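Local coordinates for hypothetical protein TM0723 (Thermotoga maritima, PDB 1VMJ) that is of unknown function but belongs to the YjbQ (UPF0047) family, has been proposed as a thiamin phosphate synthase, and forms a trimer with a sodium ion bound to the subunit, at residues 52-57 with 110-115; 60-65 with 129-134; 78-83 with 104-109; 98-103 with 135-140. All coordinates share one frame; numbering follows the deposited sequence.

Interaction 1. Residues 52-57 with 110-115. With SO4 (sulfate ion), chain C.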
# COMPACT_ATOMS: atom_id res chain seq x y z
N LEU A 52 -2.34 -12.05 3.36
CA LEU A 52 -1.27 -11.12 3.05
C LEU A 52 -0.32 -11.82 2.10
O LEU A 52 0.07 -12.94 2.32
CB LEU A 52 -0.53 -10.80 4.34
CG LEU A 52 0.81 -10.07 4.23
CD1 LEU A 52 0.62 -8.67 3.74
CD2 LEU A 52 1.57 -10.05 5.52
N CYS A 53 0.07 -11.09 1.07
CA CYS A 53 1.12 -11.54 0.21
C CYS A 53 2.08 -10.38 -0.03
O CYS A 53 1.68 -9.34 -0.59
CB CYS A 53 0.54 -12.02 -1.11
SG CYS A 53 1.79 -12.67 -2.24
N ASN A 54 3.34 -10.57 0.36
CA ASN A 54 4.31 -9.50 0.28
C ASN A 54 5.65 -9.96 -0.24
O ASN A 54 6.05 -11.09 -0.05
CB ASN A 54 4.47 -8.78 1.62
CG ASN A 54 5.16 -9.63 2.69
OD1 ASN A 54 4.49 -10.29 3.49
ND2 ASN A 54 6.51 -9.59 2.74
N ALA A 55 6.35 -9.02 -0.91
CA ALA A 55 7.73 -9.23 -1.27
C ALA A 55 8.56 -9.20 0.01
O ALA A 55 8.43 -8.27 0.80
CB ALA A 55 8.17 -8.15 -2.21
N MET A 56 9.41 -10.20 0.19
CA MET A 56 10.30 -10.27 1.36
C MET A 56 11.59 -9.52 1.11
O MET A 56 12.40 -9.36 2.01
CB MET A 56 10.59 -11.71 1.72
CG MET A 56 9.35 -12.49 2.02
SD MET A 56 9.67 -14.14 2.70
CE MET A 56 9.97 -13.80 4.42
N HIS A 57 11.78 -9.08 -0.12
CA HIS A 57 12.95 -8.29 -0.52
C HIS A 57 12.52 -6.88 -0.81
O HIS A 57 11.39 -6.63 -1.22
CB HIS A 57 13.62 -8.97 -1.72
CG HIS A 57 14.19 -10.30 -1.37
ND1 HIS A 57 15.52 -10.50 -1.07
CD2 HIS A 57 13.57 -11.48 -1.18
CE1 HIS A 57 15.69 -11.77 -0.72
NE2 HIS A 57 14.52 -12.38 -0.78
N MET A 110 5.05 0.52 -6.87
CA MET A 110 4.11 -0.58 -7.11
C MET A 110 3.55 -1.14 -5.80
O MET A 110 2.43 -1.70 -5.78
CB MET A 110 4.77 -1.70 -7.91
CG MET A 110 5.23 -1.34 -9.30
SD MET A 110 4.00 -0.60 -10.34
CE MET A 110 2.82 -1.91 -10.40
N GLY A 111 4.32 -0.99 -4.73
CA GLY A 111 3.94 -1.47 -3.42
C GLY A 111 4.62 -2.75 -2.99
O GLY A 111 5.00 -3.60 -3.79
N ARG A 112 4.71 -2.93 -1.69
CA ARG A 112 5.28 -4.12 -1.11
C ARG A 112 4.36 -5.33 -1.07
O ARG A 112 4.81 -6.46 -1.16
CB ARG A 112 5.72 -3.79 0.33
CG ARG A 112 6.10 -5.00 1.16
CD ARG A 112 6.50 -4.59 2.56
NE ARG A 112 6.86 -5.71 3.40
CZ ARG A 112 6.00 -6.34 4.19
NH1 ARG A 112 4.73 -5.99 4.23
NH2 ARG A 112 6.45 -7.29 5.00
N GLU A 113 3.07 -5.09 -0.84
CA GLU A 113 2.15 -6.12 -0.40
C GLU A 113 0.76 -5.91 -0.98
O GLU A 113 0.41 -4.81 -1.42
CB GLU A 113 2.10 -6.19 1.13
CG GLU A 113 1.27 -5.07 1.73
CD GLU A 113 1.86 -4.24 2.91
OE1 GLU A 113 3.08 -4.07 3.11
OE2 GLU A 113 1.01 -3.66 3.63
N VAL A 114 0.00 -6.99 -1.00
CA VAL A 114 -1.45 -6.94 -1.12
C VAL A 114 -2.05 -7.66 0.07
O VAL A 114 -1.45 -8.61 0.61
CB VAL A 114 -1.96 -7.57 -2.44
CG1 VAL A 114 -1.37 -6.80 -3.62
CG2 VAL A 114 -1.61 -9.05 -2.54
N VAL A 115 -3.24 -7.21 0.45
CA VAL A 115 -4.05 -7.90 1.42
C VAL A 115 -5.37 -8.19 0.74
O VAL A 115 -5.99 -7.30 0.15
CB VAL A 115 -4.26 -7.07 2.70
CG1 VAL A 115 -5.14 -7.83 3.68
CG2 VAL A 115 -2.91 -6.73 3.33
S SO4 C . 17.01 -7.22 -1.09
O1 SO4 C . 17.65 -8.52 -1.21
O2 SO4 C . 17.96 -6.19 -0.71
O3 SO4 C . 15.98 -7.26 -0.03
O4 SO4 C . 16.40 -6.95 -2.36
O HOH W 1 5.27 -9.96 6.19
O HOH W 2 9.71 -5.96 1.72
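Leu-52 to Ala-55 and Glu-113 to Val-115 are neighbouring antiparallel strands inside the five-stranded sheet, and Cys-53 and Val-114 make their hydrogen-bonded pair. Cys-53 N gives to Val-114 O at 2.9 Å, and Val-114 N returns a bond of 2.9 Å to Cys-53 O. One step further, Ala-55 N donates to Arg-112 O at 3.0 Å, so the pairing reaches back to the residue before strand 113-119. Side chains then divide between the two faces. On one, Cys-53 CB touches Val-114 CG2 at 3.9 Å; on the other, Leu-52 CD1 meets Val-115 CG2 at 4.0 Å. That second face also carries a stack: the Asn-54 amide lies on the Arg-112 guanidinium, planes 15° apart, both side chains pointing the same way. Asn-54 ND2 lies over one face of it, offset toward the rim; two donors cannot bond, and ND2 gives its hydrogen bond to Ala-55 O (3.0 Å), from above that carbonyl plane. Arg-112 NH1 forms a salt bridge with Glu-113 OE1 at 2.8 Å, and a water links Arg-112 NH2 to Asn-54 OD1. The guanidinium also crosses the subunit boundary, with NE paired to Glu-129 of the second subunit. Gly-111, at positive phi, leads out of helix 101-110 toward strand 113-119; strand 142-150 flanks strand 49-55 on its other edge, and Val-62 of strand 60-65 packs against both Cys-53 and Val-114.

Interaction 2. Residues 60-65 with 129-134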
# COMPACT_ATOMS: atom_id res chain seq x y z
N ALA A 60 11.60 -5.48 -4.67
CA ALA A 60 10.56 -6.14 -5.42
C ALA A 60 9.20 -5.86 -4.80
O ALA A 60 9.08 -5.33 -3.69
CB ALA A 60 10.83 -7.61 -5.47
N SER A 61 8.16 -6.16 -5.56
CA SER A 61 6.78 -5.83 -5.20
C SER A 61 5.85 -7.00 -5.33
O SER A 61 6.10 -7.90 -6.11
CB SER A 61 6.23 -4.75 -6.15
OG SER A 61 6.92 -3.53 -5.97
N VAL A 62 4.75 -6.94 -4.58
CA VAL A 62 3.55 -7.72 -4.89
C VAL A 62 2.40 -6.73 -5.06
O VAL A 62 2.20 -5.84 -4.24
CB VAL A 62 3.23 -8.74 -3.83
CG1 VAL A 62 1.92 -9.43 -4.12
CG2 VAL A 62 4.34 -9.78 -3.74
N PHE A 63 1.68 -6.83 -6.17
CA PHE A 63 0.63 -5.87 -6.51
C PHE A 63 -0.42 -6.59 -7.32
O PHE A 63 -0.22 -7.72 -7.78
CB PHE A 63 1.18 -4.66 -7.27
CG PHE A 63 1.72 -5.00 -8.65
CD1 PHE A 63 3.02 -5.45 -8.84
CD2 PHE A 63 0.92 -4.88 -9.76
CE1 PHE A 63 3.49 -5.80 -10.10
CE2 PHE A 63 1.39 -5.18 -11.02
CZ PHE A 63 2.68 -5.66 -11.19
N ILE A 64 -1.57 -5.93 -7.42
CA ILE A 64 -2.69 -6.41 -8.21
C ILE A 64 -2.97 -5.47 -9.37
O ILE A 64 -3.14 -4.26 -9.17
CB ILE A 64 -3.96 -6.60 -7.36
CG1 ILE A 64 -3.81 -7.88 -6.52
CG2 ILE A 64 -5.19 -6.72 -8.23
CD1 ILE A 64 -4.74 -8.02 -5.37
N ASN A 65 -3.03 -6.02 -10.58
CA ASN A 65 -3.47 -5.24 -11.72
C ASN A 65 -3.81 -6.16 -12.88
O ASN A 65 -4.08 -7.31 -12.65
CB ASN A 65 -2.46 -4.13 -12.06
CG ASN A 65 -3.17 -2.86 -12.52
OD1 ASN A 65 -3.72 -2.83 -13.63
ND2 ASN A 65 -3.29 -1.86 -11.63
N GLU A 129 -8.90 -8.60 -11.40
CA GLU A 129 -7.80 -8.61 -10.45
C GLU A 129 -6.92 -9.83 -10.64
O GLU A 129 -7.38 -10.96 -10.55
CB GLU A 129 -8.28 -8.56 -9.01
CG GLU A 129 -8.97 -7.28 -8.62
CD GLU A 129 -9.17 -7.17 -7.12
OE1 GLU A 129 -10.18 -7.71 -6.62
OE2 GLU A 129 -8.31 -6.59 -6.43
N GLN A 130 -5.64 -9.57 -10.89
CA GLN A 130 -4.63 -10.62 -10.90
C GLN A 130 -3.46 -10.18 -10.05
O GLN A 130 -3.11 -9.01 -10.02
CB GLN A 130 -4.16 -10.89 -12.32
CG GLN A 130 -5.20 -11.50 -13.25
CD GLN A 130 -5.45 -12.96 -13.00
OE1 GLN A 130 -4.61 -13.80 -13.26
NE2 GLN A 130 -6.60 -13.26 -12.43
N VAL A 131 -2.85 -11.12 -9.34
CA VAL A 131 -1.76 -10.82 -8.43
C VAL A 131 -0.43 -11.11 -9.13
O VAL A 131 -0.24 -12.16 -9.74
CB VAL A 131 -1.82 -11.67 -7.15
CG1 VAL A 131 -0.80 -11.14 -6.13
CG2 VAL A 131 -3.22 -11.67 -6.54
N PHE A 132 0.47 -10.14 -9.01
CA PHE A 132 1.80 -10.17 -9.62
C PHE A 132 2.92 -10.03 -8.62
O PHE A 132 2.82 -9.27 -7.64
CB PHE A 132 1.94 -9.04 -10.65
CG PHE A 132 1.12 -9.28 -11.85
CD1 PHE A 132 -0.20 -8.82 -11.93
CD2 PHE A 132 1.62 -10.02 -12.90
CE1 PHE A 132 -0.98 -9.09 -13.03
CE2 PHE A 132 0.82 -10.30 -14.00
CZ PHE A 132 -0.48 -9.83 -14.04
N TYR A 133 3.99 -10.76 -8.91
CA TYR A 133 5.30 -10.48 -8.36
C TYR A 133 5.96 -9.54 -9.35
O TYR A 133 6.07 -9.84 -10.54
CB TYR A 133 6.14 -11.76 -8.22
CG TYR A 133 7.52 -11.52 -7.66
CD1 TYR A 133 7.67 -10.89 -6.43
CD2 TYR A 133 8.67 -11.89 -8.36
CE1 TYR A 133 8.93 -10.67 -5.90
CE2 TYR A 133 9.94 -11.68 -7.83
CZ TYR A 133 10.05 -11.05 -6.61
OH TYR A 133 11.28 -10.81 -6.08
N GLY A 134 6.39 -8.39 -8.85
CA GLY A 134 7.10 -7.40 -9.62
C GLY A 134 8.56 -7.41 -9.23
O GLY A 134 8.94 -6.88 -8.16
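Ser-61 and Gly-134 exchange two backbone hydrogen bonds, Ser-61 N to Gly-134 O and Gly-134 N to Ser-61 O, each 2.8 Å. Phe-63 and Phe-132 form the next hydrogen-bonded pair, with Phe-132 N reaching Phe-63 O at 2.8 Å, and Asn-65 with Gln-130 forms a third, less straight one. Strands 60-65 and 130-135 thus run antiparallel in the three-stranded sheet, which lies between the larger sheet and helix 69-82. Phe-63 CG stands between the backbone N and the carbonyl carbon (chi1 66°), and Phe-132 CB lies over one face of the Phe-63 ring, in a CH-pi contact 3.8 Å from its centroid. The two rings, 19° from parallel, are slid apart with centroids 5.5 Å from each other and barely overlap. The edge of the Phe-63 ring points at Gly-134 CA, which carries no side chain. On the face carrying Val-62, Ile-64 and Val-131, Val-62 CG1 meets Val-131 CG1 at 3.8 Å, and Ile-64 CG1 meets Val-131 CG2 at 3.8 Å. Tyr-133 OH lies 3.3 Å from Ala-60 CB and is hydrogen-bonded to Glu-135. At the far end Asn-65 OD1 accepts from His-104 of the third subunit. With the hydrogen-bonded pairs satisfied across the strands, Val-62, Ile-64 and Val-131 can turn an apolar surface to strand 113-119, while the other face mixes the phenylalanines with the polar Ser-61, Asn-65 and Gln-130, and the Phe-132 ring meets His-72.

Interaction 3. Residues 78-83 with 104-109. With NA (sodium ion), chain B.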
# COMPACT_ATOMS: atom_id res chain seq x y z
N TRP A 78 6.78 3.55 -17.57
CA TRP A 78 6.40 4.52 -16.53
C TRP A 78 7.32 4.49 -15.33
O TRP A 78 7.74 5.52 -14.85
CB TRP A 78 4.99 4.20 -16.12
CG TRP A 78 4.37 5.08 -15.13
CD1 TRP A 78 4.10 6.40 -15.27
CD2 TRP A 78 3.82 4.69 -13.87
NE1 TRP A 78 3.43 6.87 -14.16
CE2 TRP A 78 3.24 5.84 -13.30
CE3 TRP A 78 3.75 3.48 -13.17
CZ2 TRP A 78 2.61 5.81 -12.06
CZ3 TRP A 78 3.12 3.46 -11.92
CH2 TRP A 78 2.57 4.61 -11.38
N LEU A 79 7.68 3.30 -14.89
CA LEU A 79 8.56 3.16 -13.76
C LEU A 79 9.95 3.63 -14.10
O LEU A 79 10.65 4.14 -13.23
CB LEU A 79 8.61 1.70 -13.29
CG LEU A 79 7.33 1.18 -12.63
CD1 LEU A 79 7.32 -0.36 -12.51
CD2 LEU A 79 7.16 1.83 -11.25
N GLU A 80 10.37 3.44 -15.34
CA GLU A 80 11.66 3.97 -15.77
C GLU A 80 11.66 5.50 -15.81
O GLU A 80 12.70 6.14 -15.60
CB GLU A 80 12.10 3.40 -17.12
CG GLU A 80 12.93 2.14 -17.00
CD GLU A 80 14.33 2.43 -16.53
OE1 GLU A 80 15.21 2.75 -17.37
OE2 GLU A 80 14.59 2.34 -15.31
N LYS A 81 10.52 6.10 -16.12
CA LYS A 81 10.37 7.54 -16.08
C LYS A 81 10.40 8.05 -14.65
O LYS A 81 11.06 9.03 -14.36
CB LYS A 81 9.09 7.96 -16.79
CG LYS A 81 8.86 9.46 -16.77
CD LYS A 81 7.78 9.90 -17.76
N LEU A 82 9.69 7.40 -13.75
CA LEU A 82 9.61 7.88 -12.38
C LEU A 82 10.84 7.60 -11.56
O LEU A 82 11.16 8.37 -10.64
CB LEU A 82 8.42 7.25 -11.68
CG LEU A 82 7.02 7.56 -12.20
CD1 LEU A 82 6.01 6.89 -11.32
CD2 LEU A 82 6.81 9.04 -12.27
N ALA A 83 11.52 6.48 -11.86
CA ALA A 83 12.66 6.01 -11.07
C ALA A 83 13.68 5.32 -11.96
O ALA A 83 13.82 4.11 -11.93
CB ALA A 83 12.15 5.07 -9.99
N HIS A 104 14.66 -0.13 -5.46
CA HIS A 104 14.03 0.22 -4.18
C HIS A 104 12.94 1.26 -4.41
O HIS A 104 11.89 1.23 -3.77
CB HIS A 104 15.05 0.80 -3.22
CG HIS A 104 16.14 -0.13 -2.85
ND1 HIS A 104 16.12 -0.89 -1.70
CD2 HIS A 104 17.32 -0.40 -3.45
CE1 HIS A 104 17.22 -1.60 -1.62
NE2 HIS A 104 17.97 -1.33 -2.66
N LEU A 105 13.20 2.18 -5.34
CA LEU A 105 12.23 3.21 -5.72
C LEU A 105 11.05 2.65 -6.53
O LEU A 105 9.90 2.94 -6.21
CB LEU A 105 12.93 4.37 -6.48
CG LEU A 105 14.13 4.98 -5.77
CD1 LEU A 105 14.67 6.14 -6.59
CD2 LEU A 105 13.86 5.39 -4.36
N LYS A 106 11.34 1.85 -7.54
CA LYS A 106 10.30 1.23 -8.36
C LYS A 106 9.35 0.40 -7.49
O LYS A 106 8.13 0.45 -7.65
CB LYS A 106 10.92 0.37 -9.47
CG LYS A 106 11.58 1.11 -10.60
CD LYS A 106 12.03 0.12 -11.67
CE LYS A 106 12.45 0.80 -12.97
NZ LYS A 106 13.68 1.58 -12.79
N ARG A 107 9.91 -0.37 -6.55
CA ARG A 107 9.04 -1.22 -5.71
C ARG A 107 8.16 -0.34 -4.86
O ARG A 107 7.02 -0.74 -4.56
CB ARG A 107 9.86 -2.22 -4.89
CG ARG A 107 10.11 -1.91 -3.40
CD ARG A 107 8.90 -2.10 -2.53
NE ARG A 107 9.21 -2.16 -1.10
CZ ARG A 107 9.45 -3.27 -0.43
NH1 ARG A 107 9.44 -4.45 -1.01
NH2 ARG A 107 9.70 -3.22 0.87
N THR A 108 8.66 0.82 -4.44
CA THR A 108 7.88 1.73 -3.64
C THR A 108 6.63 2.18 -4.40
O THR A 108 5.54 2.22 -3.83
CB THR A 108 8.75 2.89 -3.18
OG1 THR A 108 9.84 2.39 -2.40
CG2 THR A 108 7.94 3.88 -2.35
N ILE A 109 6.78 2.50 -5.68
CA ILE A 109 5.62 2.86 -6.49
C ILE A 109 4.60 1.72 -6.56
O ILE A 109 3.41 1.95 -6.36
CB ILE A 109 6.05 3.25 -7.90
CG1 ILE A 109 6.93 4.51 -7.85
CG2 ILE A 109 4.86 3.47 -8.82
CD1 ILE A 109 6.23 5.74 -7.33
NA NA B . 19.92 -2.09 -2.37
O HOH W 3 21.79 -2.94 -2.35
O HOH W 4 19.76 -2.53 -0.17
O HOH W 5 19.29 -4.19 -2.26
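Lys-106 reaches across from its helix to the last turn of helix 69-82, its aliphatic chain passing Leu-79 CB and Ala-83 CB before the amino group turns at chi4 (68°) and is gripped by two oxygens. Lys-106 NZ gives a hydrogen bond to Ala-83 O at 2.7 Å and a salt bridge to Glu-80 OE2 at 2.8 Å, using the carboxylate's anti lone pair. The carbonyl is that of the first residue past the helix, where the helix dipole would probably add to the pull on the ammonium; Asp-102 supplies a further charged partner, and Glu-80 OE2 also accepts from Glu-85 N. Away from the charges, Ile-109 is the meeting point of three hydrophobic side chains. Its CG2 lies 3.6 Å from Trp-78 CZ3 and touches Leu-79 CD2 at 3.7 Å, where Leu-79 and Ile-109 slide past each other in opposite directions. Leu-82 crosses Ile-109 at about a right angle, and its CD1 also sits over one face of the Trp-78 indole, offset toward the rim. Ala-83 CB rests on Leu-105 CB at 3.7 Å. The indole NE1 bonds to Leu-82 O of the third subunit, and Ile-109 packs on its own copy there, so this patch lies on the trimer interface. The short helical segments cross at 120° with axes 9.8 Å apart. At the far end of 104-109, His-104 NE2 binds the sodium ion at 2.1 Å, joining His-93, Asn-100 and three waters in a six-ligand metal site carried largely by a helix and the loop before it.

Interaction 4. Residues 98-103 with 135-140. With NA (sodium ion), chain B; SO4 (sulfate ion), chain C.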
# COMPACT_ATOMS: atom_id res chain seq x y z
N GLU A 98 26.91 -1.25 -5.46
CA GLU A 98 25.58 -1.74 -5.78
C GLU A 98 25.07 -0.95 -6.96
O GLU A 98 25.58 0.13 -7.22
CB GLU A 98 24.62 -1.55 -4.59
CG GLU A 98 24.99 -2.41 -3.40
CD GLU A 98 24.84 -3.89 -3.72
OE1 GLU A 98 23.70 -4.33 -3.97
OE2 GLU A 98 25.88 -4.60 -3.72
N ASP A 99 24.10 -1.50 -7.69
CA ASP A 99 23.50 -0.76 -8.79
C ASP A 99 21.99 -0.80 -8.74
O ASP A 99 21.32 -0.43 -9.71
CB ASP A 99 24.02 -1.26 -10.15
CG ASP A 99 23.54 -2.65 -10.52
OD1 ASP A 99 22.53 -3.14 -9.98
OD2 ASP A 99 24.17 -3.26 -11.43
N ASN A 100 21.44 -1.20 -7.60
CA ASN A 100 20.00 -1.43 -7.52
C ASN A 100 19.19 -0.34 -6.83
O ASN A 100 18.02 -0.57 -6.55
CB ASN A 100 19.72 -2.80 -6.89
CG ASN A 100 20.09 -2.87 -5.41
OD1 ASN A 100 20.46 -1.88 -4.78
ND2 ASN A 100 19.93 -4.06 -4.83
N ALA A 101 19.74 0.86 -6.63
CA ALA A 101 18.96 1.93 -6.00
C ALA A 101 17.58 2.12 -6.64
O ALA A 101 16.56 2.21 -5.94
CB ALA A 101 19.75 3.23 -6.00
N ASP A 102 17.53 2.11 -7.97
CA ASP A 102 16.27 2.32 -8.68
C ASP A 102 15.22 1.29 -8.33
O ASP A 102 14.02 1.60 -8.34
CB ASP A 102 16.47 2.30 -10.19
CG ASP A 102 16.70 0.89 -10.74
OD1 ASP A 102 17.76 0.27 -10.46
OD2 ASP A 102 15.77 0.37 -11.40
N ALA A 103 15.65 0.06 -8.03
CA ALA A 103 14.72 -1.02 -7.73
C ALA A 103 13.98 -0.76 -6.41
O ALA A 103 12.82 -1.13 -6.27
CB ALA A 103 15.42 -2.36 -7.70
N GLU A 135 9.38 -8.03 -10.04
CA GLU A 135 10.80 -8.10 -9.79
C GLU A 135 11.50 -6.88 -10.39
O GLU A 135 11.36 -6.65 -11.58
CB GLU A 135 11.38 -9.37 -10.43
CG GLU A 135 12.88 -9.55 -10.19
CD GLU A 135 13.18 -9.62 -8.72
OE1 GLU A 135 13.07 -10.73 -8.14
OE2 GLU A 135 13.52 -8.56 -8.16
N PHE A 136 12.25 -6.13 -9.59
CA PHE A 136 13.01 -4.99 -10.09
C PHE A 136 14.52 -5.15 -9.98
O PHE A 136 15.26 -4.30 -10.45
CB PHE A 136 12.51 -3.70 -9.44
CG PHE A 136 11.04 -3.48 -9.66
CD1 PHE A 136 10.56 -3.35 -10.94
CD2 PHE A 136 10.14 -3.48 -8.62
CE1 PHE A 136 9.21 -3.20 -11.18
CE2 PHE A 136 8.79 -3.32 -8.86
CZ PHE A 136 8.35 -3.19 -10.16
N ASP A 137 14.97 -6.22 -9.32
CA ASP A 137 16.41 -6.52 -9.22
C ASP A 137 16.60 -8.03 -9.09
O ASP A 137 17.00 -8.56 -8.05
CB ASP A 137 17.04 -5.77 -8.03
CG ASP A 137 18.54 -6.05 -7.89
OD1 ASP A 137 19.22 -6.19 -8.95
OD2 ASP A 137 19.03 -6.16 -6.74
N GLY A 138 16.31 -8.70 -10.20
CA GLY A 138 16.24 -10.16 -10.23
C GLY A 138 17.53 -10.86 -10.57
O GLY A 138 18.60 -10.38 -10.25
N MET A 139 17.42 -12.03 -11.20
CA MET A 139 18.57 -12.89 -11.49
C MET A 139 19.26 -13.39 -10.22
O MET A 139 20.46 -13.66 -10.22
CB MET A 139 19.57 -12.21 -12.43
CG MET A 139 18.90 -11.70 -13.66
SD MET A 139 20.00 -10.91 -14.86
CE MET A 139 20.72 -9.59 -13.93
N ARG A 140 18.49 -13.53 -9.15
CA ARG A 140 18.96 -14.11 -7.90
C ARG A 140 17.72 -14.61 -7.18
O ARG A 140 16.63 -14.12 -7.45
CB ARG A 140 19.72 -13.09 -7.08
CG ARG A 140 18.94 -11.84 -6.73
CD ARG A 140 19.82 -10.86 -5.98
NE ARG A 140 19.22 -9.54 -5.79
CZ ARG A 140 18.62 -9.12 -4.69
NH1 ARG A 140 18.52 -9.91 -3.63
NH2 ARG A 140 18.10 -7.91 -4.64
NA NA B . 19.92 -2.09 -2.37
S SO4 C . 17.01 -7.22 -1.09
O1 SO4 C . 17.65 -8.52 -1.21
O2 SO4 C . 17.96 -6.19 -0.71
O3 SO4 C . 15.98 -7.26 -0.03
O4 SO4 C . 16.40 -6.95 -2.36
O HOH W 3 21.79 -2.94 -2.35
O HOH W 6 21.86 -5.39 -9.03
O HOH W 5 19.29 -4.19 -2.26
O HOH W 7 15.64 -2.15 -12.07
O HOH W 4 19.76 -2.53 -0.17
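Asp-137 OD2 is held from both faces of its carboxylate plane: Asn-100 ND2 gives it a nearly straight hydrogen bond of 3.0 Å (169°), and Arg-140 NH2 a salt bridge of 2.9 Å. The Asn-100 amide stands almost perpendicular to the carboxylate, 88° between planes, with Asp-137 OD2 in the amide plane. Asn-100 CG sits between the backbone N and the carbonyl carbon (chi1 69°), on the side of Asp-137; there ND2 faces the carboxylate and OD1 coordinates the sodium ion at 2.5 Å. Asp-137 is therefore a second-shell residue that helps fix the rotation of a metal ligand. The second hydrogen of ND2 goes to a metal-bound water at 2.7 Å, and that water in turn donates to the sulfate. Asn-100 occupies the N-cap position of helix 101-110, though its side chain does no capping, and with His-93 and His-104 it completes the protein side of the sodium site. Arg-140 grips the sulfate edge-on, NH1 to O1 at 2.9 Å and NH2 to O4 at 3.0 Å; His-57, Thr-59 and Ile-58 bind the same ion. A sulfate linked to the metal through a water might mimic a phosphate, though it probably came from the crystallisation liquor. Next to these polar groups, Ala-103 CB packs on Phe-136 CB at 3.6 Å, and one water bridges Asp-102 OD2 to Phe-136 O.

Overall arrangement
From the N terminus, residues 52-57 and 60-65 open interactions 1 and 2, and 78-83 and 98-103 open interactions 3 and 4. Interaction 3 closes first, at 104-109, bringing helix 101-110 onto helix 69-82 within the loops of both earlier openings. Interaction 1 closes at 110-115 in the larger sheet, interaction 2 at 129-134 in the smaller one, and interaction 4 at 135-140, in the loop before strand 142-150. Interactions 1, 2 and 4 all cross one another, and 4 also crosses 3. Phe-136 touches the other three contacts, the sulfate joins 1 to 4, and the sodium site joins 3 to 4.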